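Local coordinates for F420-dependent methylenetetrahydromethanopterin dehydrogenase (Methanopyrus kandleri, PDB 3IQE), which catalyses the reversible reduction of methenyl-tetrahydromethanopterin to methylene-tetrahydromethanopterin with reduced coenzyme F420 as hydride donor, a step of methanogenesis from carbon dioxide, at the interface of chains A and B. Residues are numbered along the deposited sequence; one frame, centred on the assembly and turned at random. Chains: chain A/B, F420-dependent methylenetetrahydromethanopterin dehydrogenase.

Contact 1: the interface of chains A and B. Residues chain A 252, 262-263, 275, 278; chain B 130-131, 133, 136.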
loop_
_atom_site.group_PDB
_atom_site.type_symbol
_atom_site.label_atom_id
_atom_site.label_comp_id
_atom_site.label_asym_id
_atom_site.label_seq_id
_atom_site.Cartn_x
_atom_site.Cartn_y
_atom_site.Cartn_z
ATOM N N ARG A 252 -7.205 -12.378 3.651
ATOM C CA ARG A 252 -7.431 -13.180 2.459
ATOM C C ARG A 252 -6.121 -13.354 1.678
ATOM O O ARG A 252 -5.800 -14.480 1.245
ATOM C CB ARG A 252 -8.516 -12.565 1.575
ATOM C CG ARG A 252 -8.938 -13.519 0.448
ATOM C CD ARG A 252 -10.367 -13.413 0.227
ATOM N NE ARG A 252 -10.937 -14.314 -0.785
ATOM C CZ ARG A 252 -11.598 -15.430 -0.506
ATOM N NH1 ARG A 252 -12.122 -16.137 -1.506
ATOM N NH2 ARG A 252 -11.735 -15.848 0.754
ATOM N N LEU A 262 -10.023 -21.238 1.861
ATOM C CA LEU A 262 -11.280 -22.011 1.938
ATOM C C LEU A 262 -12.353 -21.613 0.911
ATOM O O LEU A 262 -12.800 -20.447 0.864
ATOM C CB LEU A 262 -11.903 -21.855 3.310
ATOM C CG LEU A 262 -13.039 -22.787 3.675
ATOM C CD1 LEU A 262 -12.687 -24.201 3.304
ATOM C CD2 LEU A 262 -13.378 -22.677 5.168
ATOM N N ARG A 263 -12.783 -22.606 0.128
ATOM C CA ARG A 263 -14.008 -22.483 -0.719
ATOM C C ARG A 263 -14.989 -23.604 -0.440
ATOM O O ARG A 263 -14.633 -24.805 -0.452
ATOM C CB ARG A 263 -13.644 -22.440 -2.201
ATOM C CG ARG A 263 -12.393 -21.543 -2.457
ATOM C CD ARG A 263 -12.094 -21.443 -3.951
ATOM N NE ARG A 263 -10.923 -20.631 -4.143
ATOM C CZ ARG A 263 -10.908 -19.301 -4.199
ATOM N NH1 ARG A 263 -9.745 -18.703 -4.296
ATOM N NH2 ARG A 263 -12.025 -18.587 -4.219
ATOM N N LYS A 275 -12.960 -27.280 -0.335
ATOM C CA LYS A 275 -11.600 -27.357 -0.827
ATOM C C LYS A 275 -10.698 -26.248 -0.223
ATOM O O LYS A 275 -11.176 -25.190 0.214
ATOM C CB LYS A 275 -11.630 -27.306 -2.370
ATOM C CG LYS A 275 -12.154 -25.970 -2.893
ATOM C CD LYS A 275 -12.077 -25.850 -4.400
ATOM C CE LYS A 275 -10.738 -25.273 -4.818
ATOM N NZ LYS A 275 -10.572 -25.437 -6.280
ATOM N N PHE A 278 -5.930 -24.333 -4.607
ATOM C CA PHE A 278 -6.544 -23.697 -5.773
ATOM C C PHE A 278 -6.971 -24.688 -6.870
ATOM O O PHE A 278 -8.030 -24.537 -7.451
ATOM C CB PHE A 278 -5.569 -22.662 -6.357
ATOM C CG PHE A 278 -6.117 -21.893 -7.526
ATOM C CD1 PHE A 278 -5.758 -22.248 -8.828
ATOM C CD2 PHE A 278 -6.989 -20.835 -7.341
ATOM C CE1 PHE A 278 -6.240 -21.541 -9.907
ATOM C CE2 PHE A 278 -7.494 -20.136 -8.434
ATOM C CZ PHE A 278 -7.116 -20.498 -9.718
ATOM N N GLU B 130 -15.319 -24.685 -9.216
ATOM C CA GLU B 130 -13.998 -24.925 -8.592
ATOM C C GLU B 130 -13.434 -23.673 -7.907
ATOM O O GLU B 130 -12.586 -23.763 -7.025
ATOM C CB GLU B 130 -13.016 -25.447 -9.643
ATOM C CG GLU B 130 -13.386 -26.798 -10.263
ATOM C CD GLU B 130 -14.117 -26.680 -11.620
ATOM O OE1 GLU B 130 -14.073 -27.651 -12.412
ATOM O OE2 GLU B 130 -14.731 -25.618 -11.889
ATOM N N PHE B 131 -13.973 -22.526 -8.284
ATOM C CA PHE B 131 -13.503 -21.250 -7.825
ATOM C C PHE B 131 -14.526 -20.406 -7.048
ATOM O O PHE B 131 -14.237 -19.873 -5.978
ATOM C CB PHE B 131 -13.045 -20.458 -9.038
ATOM C CG PHE B 131 -12.614 -19.080 -8.705
ATOM C CD1 PHE B 131 -11.484 -18.866 -7.938
ATOM C CD2 PHE B 131 -13.379 -17.995 -9.107
ATOM C CE1 PHE B 131 -11.104 -17.534 -7.597
ATOM C CE2 PHE B 131 -12.996 -16.727 -8.793
ATOM C CZ PHE B 131 -11.877 -16.501 -8.059
ATOM N N ASP B 133 -17.292 -19.847 -4.755
ATOM C CA ASP B 133 -18.228 -20.174 -3.699
ATOM C C ASP B 133 -18.939 -18.925 -3.238
ATOM O O ASP B 133 -18.660 -17.856 -3.765
ATOM C CB ASP B 133 -17.512 -20.874 -2.572
ATOM C CG ASP B 133 -16.677 -19.946 -1.716
ATOM O OD1 ASP B 133 -16.194 -18.871 -2.159
ATOM O OD2 ASP B 133 -16.450 -20.360 -0.576
ATOM N N GLU B 136 -16.398 -16.018 -2.335
ATOM C CA GLU B 136 -15.784 -15.411 -3.514
ATOM C C GLU B 136 -16.810 -14.505 -4.262
ATOM O O GLU B 136 -16.514 -13.340 -4.610
ATOM C CB GLU B 136 -15.174 -16.502 -4.431
ATOM C CG GLU B 136 -14.503 -15.890 -5.599
ATOM C CD GLU B 136 -13.250 -15.136 -5.176
ATOM O OE1 GLU B 136 -13.112 -13.928 -5.491
ATOM O OE2 GLU B 136 -12.407 -15.730 -4.474
HETATM O O HOH W 1 -13.750 -18.298 -0.710
HETATM O O HOH W 2 -9.399 -15.865 -4.889
#

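Contact 2: the interface of chains A and B. Residues chain A 34-36; chain B 39-40, 48, 51, 55.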
loop_
_atom_site.group_PDB
_atom_site.type_symbol
_atom_site.label_atom_id
_atom_site.label_comp_id
_atom_site.label_asym_id
_atom_site.label_seq_id
_atom_site.Cartn_x
_atom_site.Cartn_y
_atom_site.Cartn_z
ATOM N N GLU A 34 -35.473 -22.899 -4.284
ATOM C CA GLU A 34 -36.083 -21.854 -5.087
ATOM C C GLU A 34 -36.561 -20.784 -4.111
ATOM O O GLU A 34 -37.101 -21.097 -3.057
ATOM C CB GLU A 34 -37.242 -22.428 -5.886
ATOM C CG GLU A 34 -37.913 -21.446 -6.796
ATOM C CD GLU A 34 -38.778 -22.142 -7.832
ATOM O OE1 GLU A 34 -38.765 -21.694 -9.001
ATOM O OE2 GLU A 34 -39.450 -23.144 -7.486
ATOM N N PHE A 35 -36.328 -19.525 -4.446
ATOM C CA PHE A 35 -36.575 -18.438 -3.529
ATOM C C PHE A 35 -37.379 -17.343 -4.193
ATOM O O PHE A 35 -37.327 -17.160 -5.399
ATOM C CB PHE A 35 -35.233 -17.840 -3.045
ATOM C CG PHE A 35 -34.308 -18.837 -2.437
ATOM C CD1 PHE A 35 -33.039 -19.031 -2.959
ATOM C CD2 PHE A 35 -34.688 -19.562 -1.323
ATOM C CE1 PHE A 35 -32.175 -19.940 -2.375
ATOM C CE2 PHE A 35 -33.833 -20.477 -0.740
ATOM C CZ PHE A 35 -32.577 -20.670 -1.265
ATOM N N ARG A 36 -38.168 -16.634 -3.403
ATOM C CA ARG A 36 -38.765 -15.402 -3.849
ATOM C C ARG A 36 -38.263 -14.391 -2.880
ATOM O O ARG A 36 -38.069 -14.718 -1.719
ATOM C CB ARG A 36 -40.271 -15.448 -3.737
ATOM C CG ARG A 36 -40.865 -16.499 -4.602
ATOM C CD ARG A 36 -40.687 -16.109 -6.056
ATOM N NE ARG A 36 -41.280 -17.115 -6.922
ATOM C CZ ARG A 36 -40.636 -18.152 -7.456
ATOM N NH1 ARG A 36 -41.317 -18.999 -8.208
ATOM N NH2 ARG A 36 -39.326 -18.343 -7.261
ATOM N N GLY B 39 -38.319 -10.310 -6.529
ATOM C CA GLY B 39 -37.435 -11.045 -7.381
ATOM C C GLY B 39 -37.364 -12.522 -7.096
ATOM O O GLY B 39 -38.022 -13.037 -6.204
ATOM N N THR B 40 -36.564 -13.201 -7.897
ATOM C CA THR B 40 -36.385 -14.627 -7.761
ATOM C C THR B 40 -34.941 -14.917 -7.359
ATOM O O THR B 40 -34.450 -16.009 -7.599
ATOM C CB THR B 40 -36.650 -15.340 -9.100
ATOM O OG1 THR B 40 -36.092 -14.540 -10.149
ATOM C CG2 THR B 40 -38.163 -15.538 -9.359
ATOM N N CYS B 48 -38.627 -18.683 -14.139
ATOM C CA CYS B 48 -38.509 -17.845 -12.948
ATOM C C CYS B 48 -38.689 -16.374 -13.243
ATOM O O CYS B 48 -39.220 -15.628 -12.433
ATOM C CB CYS B 48 -37.139 -18.043 -12.309
ATOM S SG CYS B 48 -36.952 -19.732 -11.773
ATOM N N ALA B 51 -42.471 -15.871 -13.510
ATOM C CA ALA B 51 -43.011 -15.752 -12.151
ATOM C C ALA B 51 -42.718 -14.383 -11.533
ATOM O O ALA B 51 -43.581 -13.749 -10.938
ATOM C CB ALA B 51 -42.424 -16.843 -11.269
ATOM N N MET B 55 -45.356 -11.508 -10.463
ATOM C CA MET B 55 -45.440 -11.011 -9.083
ATOM C C MET B 55 -45.575 -9.493 -9.052
ATOM O O MET B 55 -46.366 -8.948 -8.290
ATOM C CB MET B 55 -44.170 -11.359 -8.312
ATOM C CG MET B 55 -44.133 -12.736 -7.685
ATOM S SD MET B 55 -42.779 -12.838 -6.480
ATOM C CE MET B 55 -41.336 -12.677 -7.515
#

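Contact 1: the interface of chains A and B
A:Arg263, in a near-extended stretch of loop, lies against the B:Glu130 to B:Asp133 loop, whose carbonyls at B:Glu130 and B:Phe131 turn toward chain A just before helix 134-150 starts. The side chain of A:Arg263, extended from CG to NE, runs over this loop and carries its guanidinium over B:Phe131, with B:Glu136 at its rim. CD1 of the B:Phe131 ring sits over the centre of one guanidinium face, 3.8 Å from CZ of A:Arg263, the two planes tilted 36° apart. Its NH2 points to the carboxylate OE2 of B:Glu136 at 2.9 Å, a nearly straight salt bridge (164° at H) lying in the guanidinium plane and reaching the oxygen on its anti side. A weak, bent bond links the same NH2 to the carbonyl O of B:Phe131. From another direction NH1 of A:Arg252 reaches OE2 of B:Glu136 at 3.0 Å, above the carboxylate plane, so one oxygen is gripped by two arginines. The bend of B:Glu136 at chi2 turns its carboxylate toward both. Water 2 joins NH1 of A:Arg263 to this oxygen as well, while water 1 ties NH1 of A:Arg252 and the carbonyl O of A:Leu262 to OD1 of B:Asp133. With an alanine replacing A:Arg263, B:Glu136 would probably keep A:Arg252 but lose its second charged mate, and the ring of B:Phe131 its flat cover. Beside this cluster, NZ of A:Lys275 donates to the carbonyl O of B:Glu130 at 2.7 Å and to the carbonyl O of A:Phe278 at 2.9 Å, the first bond crossing to chain B, the second holding the amine within chain A. B:Asp133 OD1 accepts from the backbone N of B:Glu136 at 2.9 Å, capping the first turn of helix 134-150. The site thus joins that helix start to the end of A helix 227-257 and the C-terminal loops beyond it.

Contact 2: the interface of chains A and B
The aliphatic part of A:Arg36 meets B:Met55 at the apolar centre, where CD of the arginine lies 3.8 Å from the methyl CE of the methionine and about as near its sulfur. A:Arg36 leaves strand 33-39 and bends at chi2 (-69°), which brings CD to the methionine and folds the guanidinium back along its own strand. B:Met55 is itself bent at chi3 (-66°), turning CE toward the arginine. Alongside, B:Thr40 points the same way as A:Arg36, and its methyl CG2 approaches NH2 of the guanidinium at 3.7 Å. The methyl CB of B:Ala51 comes up to NH1 at 3.9 Å, so carbon groups from both a strand and a helix of chain B pack around the charged end. At the backbone the strands touch too: the carbonyl O of B:Gly39 is 3.4 Å from CA of A:Arg36, and the carbonyl O of A:Phe35 faces CA of B:Thr40. Farther out, polar groups of chain A hold the arginine's pose. Its NH2 donates to the carbonyl O of A:Phe35 at 3.0 Å, the acceptor lying in the guanidinium plane while the donor stands well above the carbonyl plane. Its NH1 pairs with the carboxylate OE1 of A:Glu34 at 3.8 Å, a long salt bridge met at the guanidinium edge. These two links probably restrict rotation of the guanidinium and partly balance its charge next to the apolar groups of chain B. A:Glu34 reaches this rim with an extended chain, and its OE1 also lies 3.8 Å from the thiol SG of B:Cys48. The patch therefore sets strand 33-39 of chain A against the end of strand 33-41 and one side of helix 46-63 in chain B. B:Cys48, B:Ala51 and B:Met55 lie on successive turns of that helix and meet the side chains of A:Glu34 and A:Arg36.

Contact 1 and contact 2 lie about 28 Å apart, measured between the centres of their C-alpha atoms, on one two-fold symmetric interface. They share no residue and no secondary-structure element: contact 1 draws on the C-terminal part of chain A and the start of helix 134-150 in chain B, contact 2 on early strands and helix 46-63. Charge pairing across the chains marks the former, carbon packing around an arginine braced within its own chain the latter. Each recurs with the chains exchanged, so this pair of chains is fastened at separated points. The pair may be the dimer of the trimer of dimers that makes up the homohexamer.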